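Local coordinates for protein ecdysteroid-phosphate phosphatase (Bombyx mori, PDB 3C7T) that converts inactive ecdysteroid phosphates into their active forms, also acts as a protein tyrosine phosphatase, and is represented here by its phosphoglycerate mutase-like histidine phosphatase domain, at residues Arg4-Phe8 against Val177-Glu181; Trp65-Gln69 against Glu95-Phe100; Val85-Ala90 against Lys113-Phe119; Leu203-Arg207 against Met233-Asp239. All blocks are in the same frame, centred on the assembly; numbering follows the deposited sequence.

Interaction 1: Arg4-Phe8 against Val177-Glu181; sequences RRWVF and VNDTE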
loop_
_atom_site.group_PDB
_atom_site.type_symbol
_atom_site.label_atom_id
_atom_site.label_comp_id
_atom_site.label_asym_id
_atom_site.label_seq_id
_atom_site.Cartn_x
_atom_site.Cartn_y
_atom_site.Cartn_z
ATOM N N ARG A 4 18.940 -21.587 18.639
ATOM C CA ARG A 4 18.560 -20.173 18.942
ATOM C C ARG A 4 17.143 -19.806 18.473
ATOM O O ARG A 4 16.558 -20.484 17.621
ATOM C CB ARG A 4 19.630 -19.186 18.440
ATOM C CG ARG A 4 20.530 -18.692 19.582
ATOM C CD ARG A 4 21.978 -18.423 19.174
ATOM N NE ARG A 4 22.110 -17.276 18.275
ATOM C CZ ARG A 4 22.469 -16.046 18.646
ATOM N NH1 ARG A 4 22.740 -15.765 19.919
ATOM N NH2 ARG A 4 22.558 -15.089 17.730
ATOM N N ARG A 5 16.615 -18.731 19.054
ATOM C CA ARG A 5 15.222 -18.332 18.954
ATOM C C ARG A 5 15.185 -16.887 18.440
ATOM O O ARG A 5 16.151 -16.153 18.637
ATOM C CB ARG A 5 14.651 -18.365 20.370
ATOM C CG ARG A 5 13.170 -18.251 20.495
ATOM C CD ARG A 5 12.706 -18.985 21.731
ATOM N NE ARG A 5 12.901 -18.273 22.981
ATOM C CZ ARG A 5 11.914 -17.761 23.703
ATOM N NH1 ARG A 5 10.665 -17.866 23.286
ATOM N NH2 ARG A 5 12.172 -17.154 24.850
ATOM N N TRP A 6 14.084 -16.482 17.801
ATOM C CA TRP A 6 13.888 -15.075 17.396
ATOM C C TRP A 6 12.924 -14.328 18.318
ATOM O O TRP A 6 11.889 -14.847 18.723
ATOM C CB TRP A 6 13.288 -14.973 15.996
ATOM C CG TRP A 6 14.089 -15.474 14.841
ATOM C CD1 TRP A 6 14.017 -16.708 14.269
ATOM C CD2 TRP A 6 15.026 -14.724 14.070
ATOM N NE1 TRP A 6 14.882 -16.787 13.194
ATOM C CE2 TRP A 6 15.511 -15.578 13.051
ATOM C CE3 TRP A 6 15.519 -13.411 14.145
ATOM C CZ2 TRP A 6 16.464 -15.158 12.110
ATOM C CZ3 TRP A 6 16.459 -12.994 13.206
ATOM C CH2 TRP A 6 16.926 -13.870 12.207
ATOM N N VAL A 7 13.258 -13.083 18.623
ATOM C CA VAL A 7 12.295 -12.176 19.237
ATOM C C VAL A 7 12.265 -10.914 18.360
ATOM O O VAL A 7 13.316 -10.334 18.038
ATOM C CB VAL A 7 12.645 -11.850 20.706
ATOM C CG1 VAL A 7 11.695 -10.812 21.267
ATOM C CG2 VAL A 7 12.607 -13.136 21.568
ATOM N N PHE A 8 11.054 -10.525 17.962
ATOM C CA PHE A 8 10.870 -9.412 17.028
ATOM C C PHE A 8 10.095 -8.299 17.679
ATOM O O PHE A 8 9.319 -8.537 18.607
ATOM C CB PHE A 8 10.082 -9.888 15.803
ATOM C CG PHE A 8 10.785 -10.933 15.004
ATOM C CD1 PHE A 8 11.970 -10.639 14.344
ATOM C CD2 PHE A 8 10.251 -12.205 14.895
ATOM C CE1 PHE A 8 12.607 -11.600 13.580
ATOM C CE2 PHE A 8 10.891 -13.183 14.130
ATOM C CZ PHE A 8 12.062 -12.879 13.481
ATOM N N VAL A 177 9.214 -13.420 27.369
ATOM C CA VAL A 177 10.404 -14.146 26.923
ATOM C C VAL A 177 10.750 -15.301 27.895
ATOM O O VAL A 177 11.100 -16.420 27.470
ATOM C CB VAL A 177 11.599 -13.184 26.743
ATOM C CG1 VAL A 177 12.901 -13.947 26.597
ATOM C CG2 VAL A 177 11.386 -12.296 25.519
ATOM N N ASN A 178 10.638 -15.027 29.193
ATOM C CA ASN A 178 10.818 -16.080 30.210
ATOM C C ASN A 178 9.788 -17.205 30.127
ATOM O O ASN A 178 10.164 -18.385 30.161
ATOM C CB ASN A 178 10.871 -15.479 31.612
ATOM C CG ASN A 178 12.175 -14.744 31.878
ATOM O OD1 ASN A 178 13.230 -15.121 31.369
ATOM N ND2 ASN A 178 12.106 -13.698 32.684
ATOM N N ASP A 179 8.512 -16.843 29.977
ATOM C CA ASP A 179 7.406 -17.814 29.932
ATOM C C ASP A 179 7.290 -18.696 28.678
ATOM O O ASP A 179 6.550 -19.685 28.686
ATOM C CB ASP A 179 6.066 -17.109 30.187
ATOM C CG ASP A 179 5.993 -16.459 31.559
ATOM O OD1 ASP A 179 6.931 -16.641 32.377
ATOM O OD2 ASP A 179 4.991 -15.749 31.820
ATOM N N THR A 180 8.008 -18.350 27.612
ATOM C CA THR A 180 7.978 -19.129 26.372
ATOM C C THR A 180 9.293 -19.871 26.106
ATOM O O THR A 180 9.427 -20.563 25.090
ATOM C CB THR A 180 7.662 -18.229 25.148
ATOM O OG1 THR A 180 8.605 -17.150 25.100
ATOM C CG2 THR A 180 6.243 -17.675 25.244
ATOM N N GLU A 181 10.256 -19.722 27.019
ATOM C CA GLU A 181 11.584 -20.315 26.862
ATOM C C GLU A 181 11.507 -21.842 26.714
ATOM O O GLU A 181 12.126 -22.409 25.804
ATOM C CB GLU A 181 12.493 -19.916 28.031
ATOM C CG GLU A 181 13.987 -20.127 27.773
ATOM C CD GLU A 181 14.856 -19.750 28.971
ATOM O OE1 GLU A 181 14.592 -18.713 29.615
ATOM O OE2 GLU A 181 15.814 -20.499 29.277
#

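Interaction 2: Trp65-Gln69 against Glu95-Phe100; sequences WFQAQ and ETAQGF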
loop_
_atom_site.group_PDB
_atom_site.type_symbol
_atom_site.label_atom_id
_atom_site.label_comp_id
_atom_site.label_asym_id
_atom_site.label_seq_id
_atom_site.Cartn_x
_atom_site.Cartn_y
_atom_site.Cartn_z
ATOM N N TRP A 65 -2.640 -1.906 6.941
ATOM C CA TRP A 65 -2.833 -3.361 6.866
ATOM C C TRP A 65 -1.865 -4.017 5.884
ATOM O O TRP A 65 -1.261 -5.030 6.210
ATOM C CB TRP A 65 -4.254 -3.677 6.432
ATOM C CG TRP A 65 -5.219 -3.608 7.544
ATOM C CD1 TRP A 65 -5.847 -2.487 8.018
ATOM C CD2 TRP A 65 -5.694 -4.707 8.327
ATOM N NE1 TRP A 65 -6.705 -2.836 9.060
ATOM C CE2 TRP A 65 -6.626 -4.189 9.256
ATOM C CE3 TRP A 65 -5.439 -6.099 8.316
ATOM C CZ2 TRP A 65 -7.297 -5.008 10.192
ATOM C CZ3 TRP A 65 -6.111 -6.914 9.239
ATOM C CH2 TRP A 65 -7.033 -6.360 10.154
ATOM N N PHE A 66 -1.724 -3.429 4.698
ATOM C CA PHE A 66 -0.848 -3.988 3.639
ATOM C C PHE A 66 0.626 -4.002 4.045
ATOM O O PHE A 66 1.345 -4.977 3.829
ATOM C CB PHE A 66 -1.043 -3.161 2.367
ATOM C CG PHE A 66 -0.322 -3.698 1.175
ATOM C CD1 PHE A 66 -0.676 -4.919 0.613
ATOM C CD2 PHE A 66 0.708 -2.964 0.599
ATOM C CE1 PHE A 66 0.010 -5.408 -0.527
ATOM C CE2 PHE A 66 1.393 -3.439 -0.546
ATOM C CZ PHE A 66 1.042 -4.673 -1.092
ATOM N N GLN A 67 1.083 -2.919 4.677
ATOM C CA GLN A 67 2.440 -2.881 5.258
ATOM C C GLN A 67 2.684 -4.014 6.240
ATOM O O GLN A 67 3.736 -4.667 6.188
ATOM C CB GLN A 67 2.672 -1.532 5.968
ATOM C CG GLN A 67 2.689 -0.355 4.987
ATOM C CD GLN A 67 2.684 1.037 5.666
ATOM O OE1 GLN A 67 2.195 1.195 6.801
ATOM N NE2 GLN A 67 3.171 2.077 4.935
ATOM N N ALA A 68 1.713 -4.267 7.112
ATOM C CA ALA A 68 1.856 -5.357 8.118
ATOM C C ALA A 68 1.880 -6.709 7.406
ATOM O O ALA A 68 2.646 -7.605 7.754
ATOM C CB ALA A 68 0.714 -5.282 9.114
ATOM N N GLN A 69 1.029 -6.848 6.398
ATOM C CA GLN A 69 0.968 -8.073 5.595
ATOM C C GLN A 69 2.284 -8.364 4.893
ATOM O O GLN A 69 2.722 -9.500 4.863
ATOM C CB GLN A 69 -0.147 -7.979 4.574
ATOM C CG GLN A 69 -1.505 -8.028 5.209
ATOM C CD GLN A 69 -2.624 -7.491 4.320
ATOM O OE1 GLN A 69 -2.439 -7.247 3.120
ATOM N NE2 GLN A 69 -3.792 -7.308 4.913
ATOM N N GLU A 95 -4.560 -4.384 14.958
ATOM C CA GLU A 95 -4.750 -4.573 13.524
ATOM C C GLU A 95 -3.450 -4.885 12.811
ATOM O O GLU A 95 -3.455 -5.688 11.889
ATOM C CB GLU A 95 -5.437 -3.371 12.887
ATOM C CG GLU A 95 -6.879 -3.160 13.368
ATOM C CD GLU A 95 -7.568 -2.008 12.617
ATOM O OE1 GLU A 95 -6.937 -0.942 12.431
ATOM O OE2 GLU A 95 -8.746 -2.156 12.224
ATOM N N THR A 96 -2.337 -4.298 13.251
ATOM C CA THR A 96 -1.052 -4.637 12.647
ATOM C C THR A 96 -0.760 -6.122 12.896
ATOM O O THR A 96 -0.273 -6.841 12.009
ATOM C CB THR A 96 0.055 -3.744 13.166
ATOM O OG1 THR A 96 -0.306 -2.385 12.879
ATOM C CG2 THR A 96 1.436 -4.088 12.474
ATOM N N ALA A 97 -1.075 -6.571 14.102
ATOM C CA ALA A 97 -0.841 -7.973 14.469
ATOM C C ALA A 97 -1.632 -8.898 13.550
ATOM O O ALA A 97 -1.101 -9.922 13.082
ATOM C CB ALA A 97 -1.214 -8.192 15.951
ATOM N N GLN A 98 -2.898 -8.558 13.297
ATOM C CA GLN A 98 -3.696 -9.380 12.397
ATOM C C GLN A 98 -3.163 -9.355 10.962
ATOM O O GLN A 98 -3.056 -10.406 10.344
ATOM C CB GLN A 98 -5.176 -8.988 12.419
ATOM C CG GLN A 98 -6.069 -9.973 11.642
ATOM C CD GLN A 98 -5.995 -11.372 12.213
ATOM O OE1 GLN A 98 -6.153 -11.564 13.421
ATOM N NE2 GLN A 98 -5.739 -12.360 11.353
ATOM N N GLY A 99 -2.832 -8.169 10.429
ATOM C CA GLY A 99 -2.236 -8.093 9.083
ATOM C C GLY A 99 -0.962 -8.919 9.009
ATOM O O GLY A 99 -0.751 -9.681 8.060
ATOM N N PHE A 100 -0.135 -8.833 10.049
ATOM C CA PHE A 100 1.105 -9.600 10.088
ATOM C C PHE A 100 0.793 -11.112 9.982
ATOM O O PHE A 100 1.371 -11.851 9.159
ATOM C CB PHE A 100 1.867 -9.274 11.387
ATOM C CG PHE A 100 3.057 -10.145 11.615
ATOM C CD1 PHE A 100 4.253 -9.903 10.938
ATOM C CD2 PHE A 100 3.003 -11.197 12.540
ATOM C CE1 PHE A 100 5.357 -10.710 11.137
ATOM C CE2 PHE A 100 4.116 -12.002 12.751
ATOM C CZ PHE A 100 5.294 -11.750 12.045
HETATM O O HOH W 1 -8.338 -0.539 9.736
#

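Interaction 3: Val85-Ala90 against Lys113-Phe119; sequences VYASPA and KVEPGLF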
loop_
_atom_site.group_PDB
_atom_site.type_symbol
_atom_site.label_atom_id
_atom_site.label_comp_id
_atom_site.label_asym_id
_atom_site.label_seq_id
_atom_site.Cartn_x
_atom_site.Cartn_y
_atom_site.Cartn_z
ATOM N N VAL A 85 2.513 -14.077 19.947
ATOM C CA VAL A 85 2.242 -12.751 19.385
ATOM C C VAL A 85 1.592 -11.884 20.464
ATOM O O VAL A 85 0.525 -12.228 21.003
ATOM C CB VAL A 85 1.333 -12.838 18.132
ATOM C CG1 VAL A 85 1.009 -11.451 17.583
ATOM C CG2 VAL A 85 1.986 -13.698 17.046
ATOM N N TYR A 86 2.280 -10.797 20.800
ATOM C CA TYR A 86 1.822 -9.840 21.820
ATOM C C TYR A 86 1.625 -8.482 21.154
ATOM O O TYR A 86 2.479 -8.048 20.380
ATOM C CB TYR A 86 2.842 -9.729 22.961
ATOM C CG TYR A 86 3.123 -11.057 23.638
ATOM C CD1 TYR A 86 4.043 -11.951 23.089
ATOM C CD2 TYR A 86 2.456 -11.425 24.813
ATOM C CE1 TYR A 86 4.303 -13.183 23.706
ATOM C CE2 TYR A 86 2.715 -12.655 25.446
ATOM C CZ TYR A 86 3.635 -13.525 24.876
ATOM O OH TYR A 86 3.906 -14.739 25.456
ATOM N N ALA A 87 0.508 -7.822 21.455
ATOM C CA ALA A 87 0.199 -6.527 20.861
ATOM C C ALA A 87 -0.225 -5.528 21.917
ATOM O O ALA A 87 -0.953 -5.870 22.856
ATOM C CB ALA A 87 -0.877 -6.664 19.821
ATOM N N SER A 88 0.236 -4.285 21.758
ATOM C CA SER A 88 -0.273 -3.178 22.551
ATOM C C SER A 88 -1.788 -3.129 22.363
ATOM O O SER A 88 -2.276 -3.531 21.328
ATOM C CB SER A 88 0.350 -1.878 22.035
ATOM O OG SER A 88 -0.411 -0.773 22.443
ATOM N N PRO A 89 -2.545 -2.666 23.377
ATOM C CA PRO A 89 -4.000 -2.681 23.225
ATOM C C PRO A 89 -4.571 -1.600 22.277
ATOM O O PRO A 89 -5.783 -1.613 22.016
ATOM C CB PRO A 89 -4.500 -2.495 24.672
ATOM C CG PRO A 89 -3.411 -1.735 25.333
ATOM C CD PRO A 89 -2.128 -2.184 24.708
ATOM N N ALA A 90 -3.721 -0.693 21.768
ATOM C CA ALA A 90 -4.131 0.298 20.757
ATOM C C ALA A 90 -4.650 -0.428 19.530
ATOM O O ALA A 90 -4.018 -1.405 19.061
ATOM C CB ALA A 90 -2.952 1.209 20.371
ATOM N N LYS A 113 -2.253 -11.826 21.627
ATOM C CA LYS A 113 -2.342 -11.604 23.062
ATOM C C LYS A 113 -2.221 -10.112 23.343
ATOM O O LYS A 113 -1.142 -9.537 23.186
ATOM C CB LYS A 113 -1.225 -12.367 23.776
ATOM C CG LYS A 113 -1.290 -13.899 23.584
ATOM C CD LYS A 113 -0.192 -14.612 24.361
ATOM C CE LYS A 113 0.326 -15.847 23.616
ATOM N NZ LYS A 113 -0.775 -16.702 23.077
ATOM N N VAL A 114 -3.323 -9.497 23.768
ATOM C CA VAL A 114 -3.376 -8.047 23.960
ATOM C C VAL A 114 -2.787 -7.752 25.335
ATOM O O VAL A 114 -3.317 -8.190 26.372
ATOM C CB VAL A 114 -4.819 -7.502 23.792
ATOM C CG1 VAL A 114 -4.935 -6.040 24.261
ATOM C CG2 VAL A 114 -5.267 -7.643 22.339
ATOM N N GLU A 115 -1.666 -7.039 25.319
ATOM C CA GLU A 115 -0.845 -6.814 26.496
ATOM C C GLU A 115 -0.722 -5.314 26.764
ATOM O O GLU A 115 0.002 -4.612 26.054
ATOM C CB GLU A 115 0.538 -7.417 26.263
ATOM C CG GLU A 115 1.493 -7.218 27.427
ATOM C CD GLU A 115 0.842 -7.577 28.758
ATOM O OE1 GLU A 115 0.476 -8.768 28.943
ATOM O OE2 GLU A 115 0.689 -6.666 29.598
ATOM N N PRO A 116 -1.451 -4.802 27.765
ATOM C CA PRO A 116 -1.318 -3.376 28.111
ATOM C C PRO A 116 0.104 -2.968 28.530
ATOM O O PRO A 116 0.465 -1.782 28.458
ATOM C CB PRO A 116 -2.328 -3.200 29.258
ATOM C CG PRO A 116 -3.316 -4.331 29.036
ATOM C CD PRO A 116 -2.484 -5.474 28.580
ATOM N N GLY A 117 0.927 -3.937 28.916
ATOM C CA GLY A 117 2.329 -3.647 29.225
ATOM C C GLY A 117 3.022 -2.980 28.051
ATOM O O GLY A 117 3.939 -2.190 28.241
ATOM N N LEU A 118 2.553 -3.282 26.839
ATOM C CA LEU A 118 3.146 -2.761 25.609
ATOM C C LEU A 118 2.636 -1.382 25.189
ATOM O O LEU A 118 3.151 -0.806 24.221
ATOM C CB LEU A 118 2.940 -3.784 24.466
ATOM C CG LEU A 118 3.587 -5.171 24.661
ATOM C CD1 LEU A 118 3.251 -6.047 23.475
ATOM C CD2 LEU A 118 5.108 -5.074 24.865
ATOM N N PHE A 119 1.647 -0.834 25.901
ATOM C CA PHE A 119 1.104 0.475 25.501
ATOM C C PHE A 119 2.155 1.597 25.601
ATOM O O PHE A 119 3.062 1.552 26.441
ATOM C CB PHE A 119 -0.197 0.819 26.256
ATOM C CG PHE A 119 -0.919 2.026 25.700
ATOM C CD1 PHE A 119 -1.476 1.995 24.431
ATOM C CD2 PHE A 119 -1.039 3.195 26.465
ATOM C CE1 PHE A 119 -2.133 3.116 23.909
ATOM C CE2 PHE A 119 -1.705 4.324 25.961
ATOM C CZ PHE A 119 -2.252 4.282 24.681
HETATM O O HOH W 2 0.362 -15.916 20.444
#

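Interaction 4: Leu203-Arg207 against Met233-Asp239; sequences LHRLR and MRGKPWD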
loop_
_atom_site.group_PDB
_atom_site.type_symbol
_atom_site.label_atom_id
_atom_site.label_comp_id
_atom_site.label_asym_id
_atom_site.label_seq_id
_atom_site.Cartn_x
_atom_site.Cartn_y
_atom_site.Cartn_z
ATOM N N LEU A 203 15.722 -7.263 26.723
ATOM C CA LEU A 203 16.440 -8.514 26.454
ATOM C C LEU A 203 17.924 -8.458 26.805
ATOM O O LEU A 203 18.490 -9.451 27.280
ATOM C CB LEU A 203 16.198 -9.001 25.020
ATOM C CG LEU A 203 14.885 -9.785 24.851
ATOM C CD1 LEU A 203 13.661 -8.914 25.078
ATOM C CD2 LEU A 203 14.807 -10.427 23.482
ATOM N N HIS A 204 18.544 -7.299 26.606
ATOM C CA HIS A 204 19.896 -7.075 27.118
ATOM C C HIS A 204 19.944 -7.163 28.651
ATOM O O HIS A 204 20.914 -7.685 29.218
ATOM C CB HIS A 204 20.477 -5.751 26.608
ATOM C CG HIS A 204 21.000 -5.834 25.205
ATOM N ND1 HIS A 204 21.260 -4.718 24.437
ATOM C CD2 HIS A 204 21.284 -6.902 24.424
ATOM C CE1 HIS A 204 21.706 -5.097 23.252
ATOM N NE2 HIS A 204 21.720 -6.417 23.215
ATOM N N ARG A 205 18.884 -6.696 29.311
ATOM C CA ARG A 205 18.784 -6.810 30.770
ATOM C C ARG A 205 18.560 -8.248 31.260
ATOM O O ARG A 205 18.726 -8.532 32.455
ATOM C CB ARG A 205 17.728 -5.848 31.323
ATOM C CG ARG A 205 18.262 -4.432 31.453
ATOM C CD ARG A 205 17.173 -3.416 31.689
ATOM N NE ARG A 205 17.682 -2.034 31.689
ATOM C CZ ARG A 205 18.069 -1.359 30.607
ATOM N NH1 ARG A 205 18.033 -1.925 29.400
ATOM N NH2 ARG A 205 18.507 -0.117 30.733
ATOM N N LEU A 206 18.188 -9.150 30.352
ATOM C CA LEU A 206 18.072 -10.572 30.681
ATOM C C LEU A 206 19.420 -11.285 30.605
ATOM O O LEU A 206 19.557 -12.419 31.072
ATOM C CB LEU A 206 17.032 -11.277 29.801
ATOM C CG LEU A 206 15.555 -10.952 30.057
ATOM C CD1 LEU A 206 14.666 -11.582 28.992
ATOM C CD2 LEU A 206 15.113 -11.397 31.440
ATOM N N ARG A 207 20.411 -10.617 30.020
ATOM C CA ARG A 207 21.777 -11.129 29.996
ATOM C C ARG A 207 22.502 -10.778 31.286
ATOM O O ARG A 207 22.172 -9.802 31.966
ATOM C CB ARG A 207 22.564 -10.566 28.814
ATOM C CG ARG A 207 22.157 -11.101 27.445
ATOM C CD ARG A 207 22.827 -10.289 26.343
ATOM N NE ARG A 207 24.263 -10.546 26.266
ATOM C CZ ARG A 207 24.896 -11.037 25.201
ATOM N NH1 ARG A 207 24.238 -11.312 24.075
ATOM N NH2 ARG A 207 26.207 -11.237 25.254
ATOM N N MET A 233 16.060 -9.641 17.514
ATOM C CA MET A 233 17.061 -10.224 18.403
ATOM C C MET A 233 17.017 -11.740 18.303
ATOM O O MET A 233 15.963 -12.336 18.039
ATOM C CB MET A 233 16.833 -9.764 19.835
ATOM C CG MET A 233 17.011 -8.260 19.984
ATOM S SD MET A 233 16.995 -7.696 21.670
ATOM C CE MET A 233 18.704 -7.995 22.135
ATOM N N ARG A 234 18.177 -12.356 18.508
ATOM C CA ARG A 234 18.276 -13.805 18.614
ATOM C C ARG A 234 19.076 -14.160 19.851
ATOM O O ARG A 234 19.969 -13.415 20.259
ATOM C CB ARG A 234 18.930 -14.422 17.387
ATOM C CG ARG A 234 18.011 -14.486 16.207
ATOM C CD ARG A 234 18.564 -15.366 15.136
ATOM N NE ARG A 234 18.252 -16.764 15.405
ATOM C CZ ARG A 234 18.374 -17.735 14.514
ATOM N NH1 ARG A 234 18.798 -17.460 13.286
ATOM N NH2 ARG A 234 18.067 -18.982 14.849
ATOM N N GLY A 235 18.732 -15.298 20.432
ATOM C CA GLY A 235 19.392 -15.801 21.632
ATOM C C GLY A 235 18.713 -17.053 22.136
ATOM O O GLY A 235 17.921 -17.663 21.413
ATOM N N LYS A 236 19.009 -17.453 23.371
ATOM C CA LYS A 236 20.017 -16.814 24.214
ATOM C C LYS A 236 21.438 -17.121 23.712
ATOM O O LYS A 236 21.646 -18.117 23.019
ATOM C CB LYS A 236 19.870 -17.304 25.653
ATOM C CG LYS A 236 18.449 -17.232 26.214
ATOM C CD LYS A 236 18.456 -17.373 27.740
ATOM C CE LYS A 236 18.578 -18.808 28.173
ATOM N NZ LYS A 236 18.585 -18.915 29.664
ATOM N N PRO A 237 22.421 -16.257 24.036
ATOM C CA PRO A 237 22.243 -14.986 24.723
ATOM C C PRO A 237 21.766 -13.964 23.691
ATOM O O PRO A 237 22.086 -14.085 22.499
ATOM C CB PRO A 237 23.651 -14.651 25.193
ATOM C CG PRO A 237 24.521 -15.211 24.113
ATOM C CD PRO A 237 23.837 -16.488 23.682
ATOM N N TRP A 238 21.012 -12.971 24.141
ATOM C CA TRP A 238 20.308 -12.073 23.221
ATOM C C TRP A 238 21.211 -11.087 22.469
ATOM O O TRP A 238 21.809 -10.201 23.085
ATOM C CB TRP A 238 19.191 -11.352 23.975
ATOM C CG TRP A 238 18.205 -12.318 24.563
ATOM C CD1 TRP A 238 18.035 -12.623 25.885
ATOM C CD2 TRP A 238 17.278 -13.133 23.838
ATOM N NE1 TRP A 238 17.047 -13.576 26.027
ATOM C CE2 TRP A 238 16.567 -13.901 24.783
ATOM C CE3 TRP A 238 16.977 -13.284 22.471
ATOM C CZ2 TRP A 238 15.564 -14.805 24.413
ATOM C CZ3 TRP A 238 15.993 -14.185 22.103
ATOM C CH2 TRP A 238 15.288 -14.930 23.075
ATOM N N ASP A 239 21.298 -11.262 21.143
ATOM C CA ASP A 239 22.054 -10.373 20.238
ATOM C C ASP A 239 21.122 -9.620 19.262
ATOM O O ASP A 239 20.263 -10.237 18.631
ATOM C CB ASP A 239 23.032 -11.179 19.366
ATOM C CG ASP A 239 24.208 -11.758 20.142
ATOM O OD1 ASP A 239 24.974 -10.980 20.760
ATOM O OD2 ASP A 239 24.398 -12.997 20.088
#

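Interaction 1: Arg4-Phe8 against Val177-Glu181
The guanidinium of Arg5 makes two hydrogen bonds to the end of helix 162-179: NH1 donates to Thr180 OG1 at 2.8 Å and NH2 to the carbonyl O of Val177 at 2.9 Å. This ties strand 5-11, the first in the chain and an inner strand of the central sheet, to a helix covering that sheet, a strand-to-helix packing of the alpha/beta histidine phosphatase fold. Val177 lies in the last turn of the helix, and the charged group takes up its carbonyl there, close to the plane of the guanidinium; Thr180 O and Glu181 CA lie over one of its faces. Arg5 NH1 also reaches Gly185 O in the connection to strand 187-191, and Thr180 OG1 has a second partner in Ala176 O. Beyond this polar group the packing is apolar. Arg5 and Val7, two residues apart on the strand, both point their CB toward the helix, so the arginine reaches its end while the valine meets its side. Leu203 of helix 193-204 and Trp238 touch both Val7 and Val177. The direct apolar contact is a single meeting of methyls, Val7 CG2 to Val177 CG2 at 4.2 Å.

Interaction 2: Trp65-Gln69 against Glu95-Phe100
Two helices of the histidine phosphatase domain, 62-77 and 91-104, cross closely here, the axes of the two segments 7.4 Å apart at -48°. Backbone meets backbone where Gly99 faces Ala68: a CB on Gly99 would lie only 3.0 Å from both Ala68 CB and Trp65 O. Two CA-H...O contacts line this crossing, Phe100 CA to Ala68 O and Gln69 CA to Gly99 O, each 3.4 Å. The Trp65 indole lies along the partner helix, with Glu95 O over one ring face, Glu95 CB 3.7 Å from CZ2, and Gln98 CG at the edge, 3.9 Å from CZ3. Ala68 CB packs on Thr96 CG2 at 3.6 Å. Thr96 otherwise turns to the active site: its side chain comes about 3 Å from that of His12, the phosphohistidine nucleophile, and its hydroxyl bonds Gly13 N and Arg92 O. Polar links are indirect. Glu95 OE1 accepts from Leu60 N, while water 1 accepts from Trp65 NE1 at 2.9 Å and donates weakly to Glu95 OE2 at 3.0 Å.

Interaction 3: Val85-Ala90 against Lys113-Phe119
Pro89 sits at the apolar centre, its CB 3.6 Å from Val114 CG1 and its CD 3.9 Å from Phe119 CB, with Pro116 CB 4.3 Å from its CG. Ala90 CB extends the group to the edge of the Phe119 ring, 4.1 Å from CE1. Leu118 CD1 packs on Tyr86 CB at 3.7 Å, and the tyrosine ring meets the lysine chain, CE2 to Lys113 CD at 3.7 Å. The strands themselves pair in parallel: Lys113 N donates to Val85 O (2.9 Å), Ala87 N to Lys113 O (2.9 Å) and Glu115 N to Ala87 O (2.8 Å). Tyr86 and Lys113 share one face of the sheet, Ala87 and Val114 the other. Past the strand, the chain curls into the 3-10 segment 116-118, and Glu115, just before it, accepts from Gly117 N through OE2 (2.8 Å) and from Tyr149 OH through OE1. At the far edge, water 2 bridges Val85 N (2.9 Å) and Lys113 NZ (3.0 Å). Ser88 OG bonds His192 NE2, an inferred active-site residue whose ring also meets that of Phe119, and takes a weak bond from Ala90 N at 3.4 Å. The Ala90 side chain comes to about 6 Å from the bound tungstate. Helix 91-104 joins the two strands as a beta-alpha-beta crossover, and the turns leaving their C-terminal ends border the catalytic site, as is usual in parallel alpha/beta folds.

Interaction 4: Leu203-Arg207 against Met233-Asp239
Arg207 NH1 supplies the main polar link, donating to Trp238 O at 2.8 Å and, more weakly, to Asp239 OD1 at 3.4 Å in a salt bridge. The other carboxylate oxygen, Asp239 OD2, is paired with Arg4, so the aspartate sits between two arginines; Arg207 NH2 has a long, weak ion pair with Asp209. Pro237 CB covers one face of the Arg207 guanidinium, 3.6 Å from NH1. Some backbone groups are satisfied within the segments, while Met233 and Gly235 pair with Val7 and Arg5 of strand 5-11. Arg207 N bonds His204 O at 3.1 Å, closing a type I turn from His204 to Arg207. In the beta hairpin, Arg234 N to Asp239 O (3.0 Å) and Asp239 N to Arg234 O (2.7 Å) form an antiparallel hydrogen-bonded pair around residues 235-238, which include cis peptides before both Lys236 and Pro237. Trp238 N, buried here, finds no partner in the model. The Trp238 indole takes part in a CH-pi contact: Leu203 CD2 lies 3.9 Å from the centroid of its six-membered ring, over the face. Leu203 CB touches Met233 SD at 3.7 Å, and Met233 CE approaches His204 NE2 at 3.6 Å. The contact sets the end of helix 193-204 on the 230-235/239-241 hairpin at the margin of the sheet, with Trp238 packing on Arg5 and Val7 of strand 5-11 and on Val177 of helix 162-179.

Interactions 1, 3 and 4 all reach the six-stranded mixed sheet, while interaction 2 joins two helices, one of them the crossover between the strands of interaction 3. Along the chain, interaction 1 spans both 2 and 3, whose segments alternate, and interaction 4 follows. Interactions 1 and 4 are neighbours, centres 9 Å apart, because strands 5-11 and 230-235 pair directly. Interactions 2 and 3, centres 15 Å apart, touch through Ala97 against Val85 and Ala87. Interactions 2 and 4 lie farthest apart, centres 26 Å. Interactions 1 and 4 hold strand 5-11 and the late hairpin to helices 162-179 and 193-204, while 2 and 3 shape the catalytic end of the same domain, near His12 and His192.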